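Long-range contacts in hydroxyglutarate synthase (Pseudomonas putida, PDB 6W1G), which uses iron(II) and dioxygen to decarboxylate and hydroxylate 2-oxoadipate to D-2-hydroxyglutarate in D-lysine catabolism: residues E68-I73 with H226-T231; L232-I237 with G293-R298. One frame throughout, in Å; residues are numbered along the deposited sequence. Where two conformers were deposited one is given.

Interaction 1: E68-I73 with H226-T231; sequences ERHGAI and HLTPRT. With NI (nickel (II) ion), chain B.
Two of the three protein ligands of the metal site, H70 and H226, meet here on an antiparallel strand pair of the mixed sheet. Both NE2 atoms bind the nickel ion that occupies the iron(II) site in this crystal, at 2.1 Å for H70 and 2.0 Å for H226. In each histidine CG lies between the backbone N and the carbonyl carbon (chi1 78° and 56°), and the rings meet rim to rim, nearly perpendicular. One face of each ring is covered by a small group: T228 CB sits 3.6 Å from the centroid of the H70 ring, and A72 CB packs likewise on H226, both CH-pi contacts. Between the strands, T228 N gives its hydrogen to H70 O at 2.8 Å. Beyond them, R230 NH1 reaches E68 OE1 at 2.9 Å on the syn side, 34° out of the carboxylate plane, in a buried salt bridge. E68 also pairs with R127 and R64; an alanine here would probably leave both without this carboxylate, and R230 with E61 as its remaining named partner. H70 ND1 donates to E296 OE2; with NE2 on the metal, the ring is held at both nitrogens, which would probably make NE2 a stronger metal donor.

Interaction 2: L232-I237 with G293-R298; sequences LDIDAI and GEIEQR. With NI (nickel (II) ion), chain B.
Q297 OE1 accepts the backbone N-H of I234 at 2.9 Å, an almost straight bond (172° at the hydrogen) whose donor is tilted 31° from the amide carbonyl plane. The glutamine chain is extended, with CG anti to its backbone N (chi1 -178°), and a long neutral amide suits this place because it can bind a main-chain N-H at the start of a helix without adding charge. On the same turn D233 is the N-cap: its OD1 takes the N-H of A236 at 3.0 Å, meeting it from above the carboxylate plane. Next to this polar end, branched aliphatic side chains meet. I237, in one of its two conformers, and I295 reach toward each other tip to tip, I237 CG2 lying 4.0 Å from I295 CG1, while I234 CD1 comes to 4.2 Å from I295 CG2. Alternate residues of the strand point the other way: E294 OE1 binds the nickel ion at 2.1 Å, and E296 OE2, whose main partner is H70, takes weak, bent hydrogen bonds from R298 within a salt bridge. One strand thus offers isoleucine and glutamine to the helix, and to the metal side the carboxylates of E294, a ligand, and E296, in the second shell.

In the fold
After four helices the chain enters strand 69-75, and interaction 1 closes a loop of about 150 residues, about half helical, when strand 226-229 returns to pair at the edge of the mixed sheet. The next residues lead straight into helix 234-240, whose start opens interaction 2; that shorter loop, which contains strand 264-275, closes on strand 288-298. The two loops follow in series, neither nesting nor crossing. They nevertheless meet at the metal, where E294 of 293-298 joins the two histidines of interaction 1 to complete the protein ligands. The bond of T228 OG1 to E294 OE1, and a backbone bond between T231 and E296, tie the mixed sheet to the two-stranded sheet beside the site.

Interaction 1: E68-I73 with H226-T231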
ATOM      1  N   GLU A  68       4.652  -5.210  -8.771  1.00 10.77           N
ATOM      2  CA  GLU A  68       3.866  -4.828  -7.609  1.00 10.65           C
ATOM      3  C   GLU A  68       4.370  -3.523  -6.998  1.00 11.87           C
ATOM      4  O   GLU A  68       5.546  -3.401  -6.639  1.00 13.04           O
ATOM      5  CB  GLU A  68       3.877  -5.952  -6.580  1.00 10.92           C
ATOM      6  CG  GLU A  68       3.168  -5.567  -5.297  1.00 11.16           C
ATOM      7  CD  GLU A  68       2.703  -6.741  -4.456  1.00 11.35           C
ATOM      8  OE1 GLU A  68       2.898  -7.930  -4.842  1.00 11.62           O
ATOM      9  OE2 GLU A  68       2.140  -6.449  -3.356  1.00 12.99           O
ATOM     10  N   ARG A  69       3.470  -2.551  -6.863  1.00 12.06           N
ATOM     11  CA  ARG A  69       3.819  -1.246  -6.350  1.00 11.68           C
ATOM     12  C   ARG A  69       2.656  -0.648  -5.580  1.00 11.20           C
ATOM     13  O   ARG A  69       1.504  -1.065  -5.711  1.00 12.20           O
ATOM     14  CB  ARG A  69       4.130  -0.250  -7.482  1.00 18.17           C
ATOM     15  CG  ARG A  69       5.338  -0.536  -8.311  1.00 19.92           C
ATOM     16  CD  ARG A  69       5.342   0.269  -9.588  1.00 19.79           C
ATOM     17  NE  ARG A  69       4.453  -0.247 -10.600  1.00 21.26           N
ATOM     18  CZ  ARG A  69       4.820  -1.054 -11.579  1.00 16.48           C
ATOM     19  NH1 ARG A  69       6.094  -1.476 -11.677  1.00 19.07           N
ATOM     20  NH2 ARG A  69       3.845  -1.455 -12.398  1.00 18.93           N
ATOM     21  N   HIS A  70       2.979   0.376  -4.783  1.00 11.07           N
ATOM     22  CA  HIS A  70       1.960   1.302  -4.305  1.00 11.14           C
ATOM     23  C   HIS A  70       2.402   2.731  -4.598  1.00 10.28           C
ATOM     24  O   HIS A  70       3.596   3.024  -4.604  1.00 11.46           O
ATOM     25  CB  HIS A  70       1.531   1.178  -2.826  1.00 12.27           C
ATOM     26  CG  HIS A  70       2.440   1.751  -1.795  1.00 11.48           C
ATOM     27  ND1 HIS A  70       3.325   0.982  -1.061  1.00 12.70           N
ATOM     28  CD2 HIS A  70       2.547   3.014  -1.311  1.00 12.79           C
ATOM     29  CE1 HIS A  70       3.955   1.762  -0.196  1.00 12.54           C
ATOM     30  NE2 HIS A  70       3.513   2.994  -0.324  1.00 13.00           N
ATOM     31  N   GLY A  71       1.453   3.615  -4.840  1.00 10.62           N
ATOM     32  CA  GLY A  71       1.717   5.034  -4.870  1.00 11.38           C
ATOM     33  C   GLY A  71       1.123   5.700  -3.657  1.00 10.39           C
ATOM     34  O   GLY A  71       0.274   5.131  -2.971  1.00 10.86           O
ATOM     35  N   ALA A  72       1.583   6.919  -3.389  1.00 11.04           N
ATOM     36  CA  ALA A  72       1.038   7.740  -2.326  1.00 10.43           C
ATOM     37  C   ALA A  72       0.872   9.153  -2.867  1.00 11.14           C
ATOM     38  O   ALA A  72       1.794   9.684  -3.505  1.00 11.96           O
ATOM     39  CB  ALA A  72       2.001   7.772  -1.132  1.00 12.39           C
ATOM     40  N   ILE A  73      -0.295   9.738  -2.613  1.00 10.30           N
ATOM     41  CA  ILE A  73      -0.659  11.069  -3.038  1.00 10.75           C
ATOM     42  C   ILE A  73      -1.420  11.755  -1.918  1.00 11.58           C
ATOM     43  O   ILE A  73      -1.937  11.124  -0.985  1.00 12.48           O
ATOM     44  CB  ILE A  73      -1.554  11.037  -4.292  1.00 11.84           C
ATOM     45  CG1 ILE A  73      -2.875  10.282  -4.043  1.00 13.46           C
ATOM     46  CG2 ILE A  73      -0.774  10.473  -5.438  1.00 13.55           C
ATOM     47  CD1 ILE A  73      -3.915  10.369  -5.151  1.00 14.63           C
ATOM     48  N   HIS A 226       5.448   9.203  -3.272  1.00 12.21           N
ATOM     49  CA  HIS A 226       6.416   8.138  -3.523  1.00 13.19           C
ATOM     50  C   HIS A 226       5.685   7.052  -4.306  1.00 11.21           C
ATOM     51  O   HIS A 226       4.452   6.967  -4.324  1.00 10.73           O
ATOM     52  CB  HIS A 226       7.081   7.609  -2.258  1.00 14.81           C
ATOM     53  CG  HIS A 226       6.126   7.126  -1.230  1.00 13.80           C
ATOM     54  ND1 HIS A 226       5.716   7.904  -0.173  1.00 17.77           N
ATOM     55  CD2 HIS A 226       5.479   5.943  -1.075  1.00 15.19           C
ATOM     56  CE1 HIS A 226       4.883   7.226   0.595  1.00 16.20           C
ATOM     57  NE2 HIS A 226       4.723   6.021   0.073  1.00 13.90           N
ATOM     58  N   LEU A 227       6.489   6.226  -4.961  1.00 11.57           N
ATOM     59  CA  LEU A 227       6.058   5.005  -5.614  1.00 10.90           C
ATOM     60  C   LEU A 227       6.968   3.900  -5.104  1.00 11.58           C
ATOM     61  O   LEU A 227       8.185   3.986  -5.297  1.00 14.00           O
ATOM     62  CB  LEU A 227       6.220   5.177  -7.101  1.00 12.84           C
ATOM     63  CG  LEU A 227       5.454   4.392  -8.032  1.00 14.83           C
ATOM     64  CD1 LEU A 227       4.106   4.056  -7.839  1.00 15.36           C
ATOM     65  CD2 LEU A 227       5.780   4.601  -9.440  1.00 15.05           C
ATOM     66  N   THR A 228       6.380   2.895  -4.469  1.00 10.81           N
ATOM     67  CA  THR A 228       7.127   1.921  -3.664  1.00 10.74           C
ATOM     68  C   THR A 228       7.032   0.552  -4.296  1.00 10.25           C
ATOM     69  O   THR A 228       5.918  -0.001  -4.401  1.00 11.31           O
ATOM     70  CB  THR A 228       6.535   1.866  -2.253  1.00 11.08           C
ATOM     71  OG1 THR A 228       6.608   3.186  -1.724  1.00 11.82           O
ATOM     72  CG2 THR A 228       7.292   0.885  -1.394  1.00 12.02           C
ATOM     73  N   PRO A 229       8.167  -0.014  -4.706  1.00 10.24           N
ATOM     74  CA  PRO A 229       8.185  -1.402  -5.172  1.00 10.69           C
ATOM     75  C   PRO A 229       8.250  -2.351  -3.994  1.00 10.57           C
ATOM     76  O   PRO A 229       8.590  -1.978  -2.873  1.00 11.75           O
ATOM     77  CB  PRO A 229       9.464  -1.484  -6.008  1.00 12.13           C
ATOM     78  CG  PRO A 229      10.369  -0.520  -5.375  1.00 13.64           C
ATOM     79  CD  PRO A 229       9.521   0.593  -4.778  1.00 11.66           C
ATOM     80  N   ARG A 230       7.939  -3.612  -4.278  1.00 11.02           N
ATOM     81  CA  ARG A 230       7.928  -4.677  -3.295  1.00 10.16           C
ATOM     82  C   ARG A 230       9.177  -5.546  -3.418  1.00 10.55           C
ATOM     83  O   ARG A 230       9.461  -6.104  -4.481  1.00 11.80           O
ATOM     84  CB  ARG A 230       6.690  -5.567  -3.466  1.00 11.08           C
ATOM     85  CG  ARG A 230       6.661  -6.728  -2.502  1.00 11.33           C
ATOM     86  CD  ARG A 230       5.431  -7.599  -2.709  1.00 10.72           C
ATOM     87  NE  ARG A 230       5.489  -8.760  -1.862  1.00 11.37           N
ATOM     88  CZ  ARG A 230       4.640  -9.790  -1.892  1.00 11.51           C
ATOM     89  NH1 ARG A 230       3.634  -9.816  -2.767  1.00 11.15           N
ATOM     90  NH2 ARG A 230       4.793 -10.798  -1.059  1.00 15.21           N
ATOM     91  N   THR A 231       9.933  -5.630  -2.324  1.00 10.12           N
ATOM     92  CA  THR A 231      11.037  -6.565  -2.245  1.00 10.82           C
ATOM     93  C   THR A 231      10.683  -7.735  -1.350  1.00 10.67           C
ATOM     94  O   THR A 231       9.920  -7.612  -0.404  1.00 11.18           O
ATOM     95  CB  THR A 231      12.324  -5.880  -1.743  1.00 12.82           C
ATOM     96  OG1 THR A 231      13.425  -6.793  -1.771  1.00 14.85           O
ATOM     97  CG2 THR A 231      12.222  -5.342  -0.346  1.00 14.58           C
TER
HETATM   98 NI    NI B 500       4.117   4.380   1.139  0.86 13.70          NI
HETATM   99  O   HOH W   1       2.208   5.295   1.534  1.00 17.90           O
HETATM  100  O   HOH W   2       3.374   3.146   2.584  1.00 21.27           O
HETATM  101  O   HOH W   3       4.479   5.391   3.151  1.00 23.51           O

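Interaction 2: L232-I237 with G293-R298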
ATOM      1  N   LEU A 232      11.334  -8.869  -1.635  1.00 11.23           N
ATOM      2  CA  LEU A 232      11.230 -10.042  -0.771  1.00 11.75           C
ATOM      3  C   LEU A 232      12.159  -9.976   0.445  1.00 12.13           C
ATOM      4  O   LEU A 232      12.056 -10.806   1.324  1.00 13.11           O
ATOM      5  CB  LEU A 232      11.547 -11.309  -1.572  1.00 11.76           C
ATOM      6  CG  LEU A 232      10.582 -11.586  -2.716  1.00 10.80           C
ATOM      7  CD1 LEU A 232      11.008 -12.848  -3.471  1.00 12.04           C
ATOM      8  CD2 LEU A 232       9.140 -11.694  -2.246  1.00 12.06           C
ATOM      9  N   ASP A 233      13.087  -9.018   0.527  1.00 12.90           N
ATOM     10  CA  ASP A 233      14.018  -8.987   1.671  1.00 12.80           C
ATOM     11  C   ASP A 233      14.512  -7.561   1.894  1.00 13.62           C
ATOM     12  O   ASP A 233      15.464  -7.117   1.258  1.00 13.51           O
ATOM     13  CB  ASP A 233      15.185  -9.953   1.452  1.00 14.52           C
ATOM     14  CG  ASP A 233      16.058 -10.071   2.679  1.00 15.69           C
ATOM     15  OD1 ASP A 233      15.990  -9.216   3.590  1.00 14.91           O
ATOM     16  OD2 ASP A 233      16.872 -11.035   2.752  1.00 17.44           O
ATOM     17  N   ILE A 234      13.847  -6.840   2.798  1.00 12.80           N
ATOM     18  CA  ILE A 234      14.209  -5.449   3.026  1.00 13.31           C
ATOM     19  C   ILE A 234      15.558  -5.337   3.716  1.00 13.79           C
ATOM     20  O   ILE A 234      16.248  -4.331   3.562  1.00 15.07           O
ATOM     21  CB  ILE A 234      13.087  -4.720   3.788  1.00 13.54           C
ATOM     22  CG1 ILE A 234      13.230  -3.204   3.623  1.00 13.74           C
ATOM     23  CG2 ILE A 234      13.103  -5.072   5.249  1.00 15.37           C
ATOM     24  CD1 ILE A 234      12.061  -2.460   4.128  1.00 15.69           C
ATOM     25  N   ASP A 235      15.961  -6.345   4.497  1.00 14.20           N
ATOM     26  CA  ASP A 235      17.286  -6.250   5.100  1.00 14.26           C
ATOM     27  C   ASP A 235      18.359  -6.294   4.026  1.00 14.45           C
ATOM     28  O   ASP A 235      19.343  -5.552   4.069  1.00 14.49           O
ATOM     29  CB  ASP A 235      17.517  -7.409   6.062  1.00 15.77           C
ATOM     30  CG  ASP A 235      16.605  -7.381   7.286  1.00 17.82           C
ATOM     31  OD1 ASP A 235      16.327  -6.302   7.794  1.00 19.64           O
ATOM     32  OD2 ASP A 235      16.178  -8.453   7.747  1.00 22.38           O
ATOM     33  N   ALA A 236      18.187  -7.179   3.059  1.00 14.53           N
ATOM     34  CA  ALA A 236      19.121  -7.298   1.960  1.00 15.39           C
ATOM     35  C   ALA A 236      19.142  -6.034   1.125  1.00 15.02           C
ATOM     36  O   ALA A 236      20.211  -5.588   0.690  1.00 16.67           O
ATOM     37  CB  ALA A 236      18.800  -8.520   1.114  1.00 15.47           C
ATOM     38  N   ILE A 237      17.982  -5.442   0.862  1.00 15.15           N
ATOM     39  CA  ILE A 237      18.034  -4.254   0.032  0.55 15.24           C
ATOM     40  C   ILE A 237      18.749  -3.126   0.784  1.00 14.75           C
ATOM     41  O   ILE A 237      19.469  -2.347   0.174  1.00 14.56           O
ATOM     42  CB  ILE A 237      16.642  -3.881  -0.510  0.55 15.45           C
ATOM     43  CG1 ILE A 237      16.854  -3.150  -1.817  0.55 17.11           C
ATOM     44  CG2 ILE A 237      15.876  -3.174   0.539  0.55 14.41           C
ATOM     45  CD1 ILE A 237      15.667  -3.177  -2.662  0.55 15.70           C
ATOM     46  N   GLY A 293      11.834   8.638  -1.550  1.00 13.66           N
ATOM     47  CA  GLY A 293      11.427   7.324  -1.988  1.00 13.16           C
ATOM     48  C   GLY A 293      11.225   6.400  -0.803  1.00 12.58           C
ATOM     49  O   GLY A 293      11.464   6.714   0.362  1.00 14.05           O
ATOM     50  N   GLU A 294      10.690   5.221  -1.137  1.00 12.79           N
ATOM     51  CA  GLU A 294      10.345   4.207  -0.146  1.00 12.11           C
ATOM     52  C   GLU A 294      10.538   2.827  -0.738  1.00 11.75           C
ATOM     53  O   GLU A 294      10.438   2.611  -1.965  1.00 12.56           O
ATOM     54  CB  GLU A 294       8.892   4.418   0.288  1.00 13.09           C
ATOM     55  CG  GLU A 294       8.368   3.475   1.350  1.00 13.24           C
ATOM     56  CD  GLU A 294       6.967   3.869   1.737  1.00 14.25           C
ATOM     57  OE1 GLU A 294       6.006   3.546   1.011  1.00 14.31           O
ATOM     58  OE2 GLU A 294       6.806   4.552   2.772  1.00 18.17           O
ATOM     59  N   ILE A 295      10.789   1.868   0.144  1.00 11.39           N
ATOM     60  CA  ILE A 295      10.867   0.452  -0.199  1.00 11.41           C
ATOM     61  C   ILE A 295      10.085  -0.309   0.860  1.00 10.85           C
ATOM     62  O   ILE A 295      10.115   0.045   2.035  1.00 11.86           O
ATOM     63  CB  ILE A 295      12.360  -0.006  -0.268  1.00 12.20           C
ATOM     64  CG1 ILE A 295      12.510  -1.446  -0.662  1.00 14.01           C
ATOM     65  CG2 ILE A 295      13.111   0.255   1.037  1.00 15.48           C
ATOM     66  CD1 ILE A 295      11.992  -1.787  -2.014  1.00 13.57           C
ATOM     67  N   GLU A 296       9.417  -1.401   0.450  1.00 10.89           N
ATOM     68  CA  GLU A 296       8.633  -2.207   1.394  1.00 11.19           C
ATOM     69  C   GLU A 296       8.769  -3.685   1.094  1.00  9.81           C
ATOM     70  O   GLU A 296       9.036  -4.099  -0.039  1.00 11.90           O
ATOM     71  CB  GLU A 296       7.157  -1.824   1.397  1.00 11.59           C
ATOM     72  CG  GLU A 296       6.320  -2.274   0.210  1.00 14.08           C
ATOM     73  CD  GLU A 296       4.881  -1.650   0.170  1.00 14.30           C
ATOM     74  OE1 GLU A 296       4.476  -1.080   1.170  1.00 16.71           O
ATOM     75  OE2 GLU A 296       4.192  -1.716  -0.847  1.00 15.88           O
ATOM     76  N   GLN A 297       8.554  -4.468   2.148  1.00 10.32           N
ATOM     77  CA  GLN A 297       8.461  -5.906   2.101  1.00  9.90           C
ATOM     78  C   GLN A 297       7.101  -6.265   2.725  1.00  9.48           C
ATOM     79  O   GLN A 297       6.797  -5.790   3.821  1.00 11.26           O
ATOM     80  CB  GLN A 297       9.594  -6.561   2.913  1.00 10.66           C
ATOM     81  CG  GLN A 297       9.565  -8.087   2.861  1.00 10.84           C
ATOM     82  CD  GLN A 297      10.554  -8.734   3.762  1.00 11.94           C
ATOM     83  OE1 GLN A 297      11.618  -8.183   4.097  1.00 13.06           O
ATOM     84  NE2 GLN A 297      10.249  -9.946   4.151  1.00 12.99           N
ATOM     85  N   ARG A 298       6.294  -7.085   2.061  1.00  9.46           N
ATOM     86  CA  ARG A 298       4.937  -7.382   2.516  1.00  9.91           C
ATOM     87  C   ARG A 298       4.849  -8.809   3.014  1.00 10.46           C
ATOM     88  O   ARG A 298       5.226  -9.725   2.294  1.00 12.51           O
ATOM     89  CB  ARG A 298       3.888  -7.115   1.422  1.00 10.69           C
ATOM     90  CG  ARG A 298       3.708  -5.653   1.193  1.00  9.83           C
ATOM     91  CD  ARG A 298       2.674  -5.343   0.089  1.00 11.30           C
ATOM     92  NE  ARG A 298       2.408  -3.914   0.087  1.00 11.86           N
ATOM     93  CZ  ARG A 298       1.559  -3.317   0.908  1.00 10.57           C
ATOM     94  NH1 ARG A 298       0.736  -4.026   1.687  1.00 10.64           N
ATOM     95  NH2 ARG A 298       1.518  -1.989   0.955  1.00 12.52           N
TER
HETATM   96 NI    NI B 500       4.117   4.380   1.139  0.86 13.70          NI
HETATM   97  O   HOH W   3       4.479   5.391   3.151  1.00 23.51           O
HETATM   98  O   HOH W   1       2.208   5.295   1.534  1.00 17.90           O
HETATM   99  O   HOH W   2       3.374   3.146   2.584  1.00 21.27           O